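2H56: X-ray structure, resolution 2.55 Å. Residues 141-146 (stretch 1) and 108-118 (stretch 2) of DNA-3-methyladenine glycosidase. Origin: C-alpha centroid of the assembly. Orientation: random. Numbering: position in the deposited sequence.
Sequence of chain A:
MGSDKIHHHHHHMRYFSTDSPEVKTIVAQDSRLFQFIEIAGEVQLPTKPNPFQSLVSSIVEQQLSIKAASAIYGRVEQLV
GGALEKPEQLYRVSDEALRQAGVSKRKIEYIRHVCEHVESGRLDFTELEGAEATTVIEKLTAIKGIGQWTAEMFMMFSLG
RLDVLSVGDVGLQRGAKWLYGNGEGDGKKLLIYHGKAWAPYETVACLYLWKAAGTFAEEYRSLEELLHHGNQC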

ATOM      1  N   THR A 141      10.137   8.796   2.649  1.00 66.23           N
ATOM      2  CA  THR A 141       9.885   9.146   4.058  1.00 64.84           C
ATOM      3  C   THR A 141      10.543  10.458   4.493  1.00 66.22           C
ATOM      4  O   THR A 141      10.156  11.070   5.513  1.00 67.17           O
ATOM      5  CB  THR A 141      10.303   8.025   4.991  1.00 65.06           C
ATOM      6  OG1 THR A 141      11.626   7.611   4.657  1.00 62.57           O
ATOM      7  CG2 THR A 141       9.365   6.833   4.852  1.00 67.44           C
ATOM      8  N   ALA A 142      11.511  10.903   3.693  1.00 67.91           N
ATOM      9  CA  ALA A 142      12.044  12.285   3.738  1.00 66.90           C
ATOM     10  C   ALA A 142      10.957  13.375   3.669  1.00 67.22           C
ATOM     11  O   ALA A 142      11.189  14.495   4.131  1.00 68.31           O
ATOM     12  CB  ALA A 142      13.069  12.509   2.593  1.00 64.15           C
ATOM     13  N   ILE A 143       9.798  13.052   3.088  1.00 66.45           N
ATOM     14  CA  ILE A 143       8.703  13.984   2.983  1.00 68.31           C
ATOM     15  C   ILE A 143       7.905  13.978   4.281  1.00 70.83           C
ATOM     16  O   ILE A 143       7.494  12.924   4.747  1.00 75.47           O
ATOM     17  CB  ILE A 143       7.782  13.615   1.815  1.00 70.23           C
ATOM     18  CG1 ILE A 143       8.563  13.585   0.501  1.00 66.19           C
ATOM     19  CG2 ILE A 143       6.594  14.595   1.685  1.00 68.61           C
ATOM     20  CD1 ILE A 143       7.915  12.662  -0.508  1.00 64.34           C
ATOM     21  N   LYS A 144       7.721  15.152   4.885  1.00 71.31           N
ATOM     22  CA  LYS A 144       6.843  15.305   6.041  1.00 72.01           C
ATOM     23  C   LYS A 144       5.495  14.690   5.751  1.00 73.72           C
ATOM     24  O   LYS A 144       4.971  14.818   4.648  1.00 77.97           O
ATOM     25  CB  LYS A 144       6.623  16.774   6.373  1.00 72.56           C
ATOM     26  CG  LYS A 144       7.699  17.455   7.268  1.00 76.26           C
ATOM     27  CD  LYS A 144       7.425  18.985   7.374  1.00 77.07           C
ATOM     28  CE  LYS A 144       7.935  19.740   6.125  1.00 89.84           C
ATOM     29  NZ  LYS A 144       7.095  20.900   5.649  1.00 96.77           N
ATOM     30  N   GLY A 145       4.935  14.009   6.740  1.00 74.35           N
ATOM     31  CA  GLY A 145       3.662  13.336   6.593  1.00 71.95           C
ATOM     32  C   GLY A 145       3.762  11.921   6.081  1.00 72.75           C
ATOM     33  O   GLY A 145       2.869  11.133   6.359  1.00 75.98           O
ATOM     34  N   ILE A 146       4.816  11.593   5.314  1.00 71.74           N
ATOM     35  CA  ILE A 146       5.023  10.226   4.805  1.00 68.78           C
ATOM     36  C   ILE A 146       5.893   9.398   5.731  1.00 66.42           C
ATOM     37  O   ILE A 146       7.082   9.625   5.838  1.00 66.25           O
ATOM     38  CB  ILE A 146       5.714  10.203   3.438  1.00 69.72           C
ATOM     39  CG1 ILE A 146       5.058  11.182   2.474  1.00 71.81           C
ATOM     40  CG2 ILE A 146       5.687   8.768   2.872  1.00 64.13           C
ATOM     41  CD1 ILE A 146       3.707  10.823   2.116  1.00 70.83           C
TER
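Stretch 2, residues 108-118: IEYIRHVCEHV

Stretch 2 is helical throughout, part of a longer helix that begins before I108 and continues past V118. Its backbone is held by regular i to i+4 hydrogen bonds of 2.9 to 3.0 Å from donor N to acceptor O, the first from R112 N to I108 O and the last from V118 N to V114 O. Stretch 1 lies against this helix; its last four residues, I143 to I146, form a type II beta turn, closed by I146 N to I143 O at 3.0 Å. The two run in opposite senses: G145 CA lies 5.2 Å from Y110 CA, and further along the helix I143 CA lies 6.1 Å from H113 CA. The contact buries 515 Å² in total.

I108 makes no contact. E109 points sideways at CB, but its extended side chain brings the carboxylate nearer to the turn. E109 OE2 forms a salt bridge with K144 NZ at 3.0 Å.

Y110 presents a ring face to the turn. G145 CA sits 3.3 Å from the ring centroid, 7° off the normal, in a CH-pi contact. G145 N is 3.4 Å from Y110 CD1. A CB on G145 would lie 2.2 Å from Y110 CG, a clash. The backbone angles of G145, 88/-27, also call for glycine by themselves. K144 O is 3.5 Å from Y110 CB.

I111 points away from stretch 1, and the end of R112 leads away. Neither touches it.

H113 points toward the turn and is central to the contact. K144 N donates a hydrogen bond to H113 ND1 at 3.0 Å, with an angle of 154°. The accepting ND1 is therefore unprotonated. The K144 side chain passes over the same ring, with K144 CE 3.6 Å from the centroid in a CH-pi contact. I143 CA, 3.4 Å from H113 ND1, and A142 O, 3.5 Å from H113 CE1, lie at the ring edge. One imidazole thus meets three successive residues.

V114 is buried and adds an apolar contact, V114 CG2 to I143 CG2 at 3.6 Å. C115 and E116 do not reach stretch 1.

H117, one helical turn after H113, also points toward stretch 1. I143 CG1 lies over a face of its ring, 3.8 Å from the centroid and 14° off the normal. I143 thus packs against both V114 and H117. A142 CB approaches H117 CE1 at 3.9 Å. V118 makes no contact, and the helix continues beyond it.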

ATOM      1  N   ILE A 108      -1.990  20.124   4.540  1.00 70.50           N
ATOM      2  CA  ILE A 108      -1.504  21.118   3.594  1.00 68.17           C
ATOM      3  C   ILE A 108       0.009  21.221   3.611  1.00 69.20           C
ATOM      4  O   ILE A 108       0.618  21.264   2.548  1.00 70.11           O
ATOM      5  CB  ILE A 108      -2.136  22.481   3.830  1.00 68.53           C
ATOM      6  CG1 ILE A 108      -3.619  22.407   3.412  1.00 63.92           C
ATOM      7  CG2 ILE A 108      -1.373  23.531   3.029  1.00 57.23           C
ATOM      8  CD1 ILE A 108      -4.465  23.493   3.979  1.00 60.77           C
ATOM      9  N   GLU A 109       0.614  21.227   4.800  1.00 67.62           N
ATOM     10  CA  GLU A 109       2.056  21.215   4.900  1.00 68.05           C
ATOM     11  C   GLU A 109       2.639  19.954   4.210  1.00 68.50           C
ATOM     12  O   GLU A 109       3.624  20.045   3.463  1.00 68.84           O
ATOM     13  CB  GLU A 109       2.489  21.306   6.360  1.00 65.62           C
ATOM     14  CG  GLU A 109       4.028  21.168   6.595  1.00 80.30           C
ATOM     15  CD  GLU A 109       4.499  21.342   8.087  1.00 78.09           C
ATOM     16  OE1 GLU A 109       3.639  21.536   8.988  1.00 86.53           O
ATOM     17  OE2 GLU A 109       5.739  21.288   8.336  1.00 88.90           O
ATOM     18  N   TYR A 110       2.035  18.787   4.424  1.00 66.59           N
ATOM     19  CA  TYR A 110       2.557  17.595   3.786  1.00 66.38           C
ATOM     20  C   TYR A 110       2.461  17.681   2.267  1.00 65.83           C
ATOM     21  O   TYR A 110       3.396  17.339   1.567  1.00 67.03           O
ATOM     22  CB  TYR A 110       1.844  16.322   4.263  1.00 67.32           C
ATOM     23  CG  TYR A 110       1.770  16.137   5.763  1.00 66.28           C
ATOM     24  CD1 TYR A 110       2.746  16.663   6.620  1.00 62.62           C
ATOM     25  CD2 TYR A 110       0.708  15.419   6.328  1.00 63.25           C
ATOM     26  CE1 TYR A 110       2.661  16.475   8.001  1.00 63.62           C
ATOM     27  CE2 TYR A 110       0.615  15.226   7.711  1.00 62.92           C
ATOM     28  CZ  TYR A 110       1.578  15.758   8.535  1.00 66.97           C
ATOM     29  OH  TYR A 110       1.437  15.560   9.880  1.00 66.44           O
ATOM     30  N   ILE A 111       1.331  18.133   1.760  1.00 65.83           N
ATOM     31  CA  ILE A 111       1.139  18.247   0.313  1.00 67.19           C
ATOM     32  C   ILE A 111       2.160  19.227  -0.301  1.00 66.92           C
ATOM     33  O   ILE A 111       2.815  18.937  -1.319  1.00 65.49           O
ATOM     34  CB  ILE A 111      -0.318  18.685  -0.028  1.00 67.46           C
ATOM     35  CG1 ILE A 111      -1.273  17.520   0.275  1.00 63.07           C
ATOM     36  CG2 ILE A 111      -0.448  19.119  -1.515  1.00 62.80           C
ATOM     37  CD1 ILE A 111      -2.711  17.919   0.592  1.00 56.26           C
ATOM     38  N   ARG A 112       2.316  20.372   0.333  1.00 64.68           N
ATOM     39  CA  ARG A 112       3.343  21.312  -0.097  1.00 63.73           C
ATOM     40  C   ARG A 112       4.722  20.669  -0.113  1.00 64.02           C
ATOM     41  O   ARG A 112       5.500  20.909  -1.044  1.00 66.51           O
ATOM     42  CB  ARG A 112       3.410  22.534   0.818  1.00 61.87           C
ATOM     43  CG  ARG A 112       2.243  23.433   0.769  1.00 54.91           C
ATOM     44  CD  ARG A 112       1.847  23.858  -0.629  1.00 62.48           C
ATOM     45  NE  ARG A 112       0.680  24.723  -0.546  1.00 68.61           N
ATOM     46  CZ  ARG A 112      -0.031  25.157  -1.580  1.00 74.52           C
ATOM     47  NH1 ARG A 112       0.301  24.810  -2.830  1.00 71.79           N
ATOM     48  NH2 ARG A 112      -1.089  25.948  -1.355  1.00 71.72           N
ATOM     49  N   HIS A 113       5.024  19.864   0.894  1.00 59.57           N
ATOM     50  CA  HIS A 113       6.329  19.264   0.958  1.00 61.84           C
ATOM     51  C   HIS A 113       6.476  18.253  -0.183  1.00 61.58           C
ATOM     52  O   HIS A 113       7.561  18.123  -0.748  1.00 60.95           O
ATOM     53  CB  HIS A 113       6.572  18.643   2.336  1.00 64.74           C
ATOM     54  CG  HIS A 113       8.013  18.567   2.725  1.00 70.64           C
ATOM     55  ND1 HIS A 113       8.612  17.390   3.136  1.00 79.47           N
ATOM     56  CD2 HIS A 113       8.976  19.517   2.773  1.00 74.71           C
ATOM     57  CE1 HIS A 113       9.884  17.618   3.422  1.00 75.81           C
ATOM     58  NE2 HIS A 113      10.134  18.899   3.194  1.00 82.09           N
ATOM     59  N   VAL A 114       5.398  17.566  -0.560  1.00 60.70           N
ATOM     60  CA  VAL A 114       5.455  16.649  -1.703  1.00 62.02           C
ATOM     61  C   VAL A 114       5.762  17.437  -2.976  1.00 64.52           C
ATOM     62  O   VAL A 114       6.610  17.048  -3.790  1.00 66.36           O
ATOM     63  CB  VAL A 114       4.135  15.903  -1.887  1.00 64.95           C
ATOM     64  CG1 VAL A 114       4.073  15.186  -3.261  1.00 62.46           C
ATOM     65  CG2 VAL A 114       3.910  14.937  -0.727  1.00 60.51           C
ATOM     66  N   CYS A 115       5.090  18.566  -3.144  1.00 64.15           N
ATOM     67  CA  CYS A 115       5.347  19.417  -4.299  1.00 64.23           C
ATOM     68  C   CYS A 115       6.762  19.854  -4.386  1.00 63.68           C
ATOM     69  O   CYS A 115       7.374  19.719  -5.422  1.00 66.06           O
ATOM     70  CB  CYS A 115       4.503  20.657  -4.233  1.00 62.67           C
ATOM     71  SG  CYS A 115       2.774  20.275  -4.487  1.00 72.86           S
ATOM     72  N   GLU A 116       7.267  20.397  -3.291  1.00 64.65           N
ATOM     73  CA  GLU A 116       8.657  20.815  -3.209  1.00 67.44           C
ATOM     74  C   GLU A 116       9.592  19.682  -3.666  1.00 66.12           C
ATOM     75  O   GLU A 116      10.496  19.906  -4.472  1.00 66.26           O
ATOM     76  CB  GLU A 116       8.992  21.285  -1.778  1.00 65.97           C
ATOM     77  CG  GLU A 116      10.457  21.710  -1.552  1.00 76.31           C
ATOM     78  CD  GLU A 116      10.839  21.916  -0.062  1.00 74.79           C
ATOM     79  OE1 GLU A 116      10.075  22.568   0.690  1.00 81.10           O
ATOM     80  OE2 GLU A 116      11.926  21.424   0.336  1.00 89.52           O
ATOM     81  N   HIS A 117       9.365  18.475  -3.162  1.00 63.02           N
ATOM     82  CA  HIS A 117      10.249  17.369  -3.459  1.00 64.49           C
ATOM     83  C   HIS A 117      10.135  16.885  -4.923  1.00 63.90           C
ATOM     84  O   HIS A 117      11.120  16.454  -5.503  1.00 61.21           O
ATOM     85  CB  HIS A 117       9.961  16.185  -2.521  1.00 65.25           C
ATOM     86  CG  HIS A 117      10.704  16.217  -1.225  1.00 62.06           C
ATOM     87  ND1 HIS A 117      11.612  15.249  -0.876  1.00 62.86           N
ATOM     88  CD2 HIS A 117      10.634  17.062  -0.171  1.00 66.23           C
ATOM     89  CE1 HIS A 117      12.077  15.503   0.335  1.00 72.80           C
ATOM     90  NE2 HIS A 117      11.502  16.601   0.783  1.00 61.02           N
ATOM     91  N   VAL A 118       8.936  16.912  -5.498  1.00 63.47           N
ATOM     92  CA  VAL A 118       8.781  16.536  -6.897  1.00 62.70           C
ATOM     93  C   VAL A 118       9.428  17.595  -7.813  1.00 61.87           C
ATOM     94  O   VAL A 118      10.174  17.246  -8.725  1.00 63.78           O
ATOM     95  CB  VAL A 118       7.276  16.250  -7.283  1.00 64.29           C
ATOM     96  CG1 VAL A 118       7.109  16.060  -8.812  1.00 55.81           C
ATOM     97  CG2 VAL A 118       6.764  15.032  -6.529  1.00 54.10           C
TER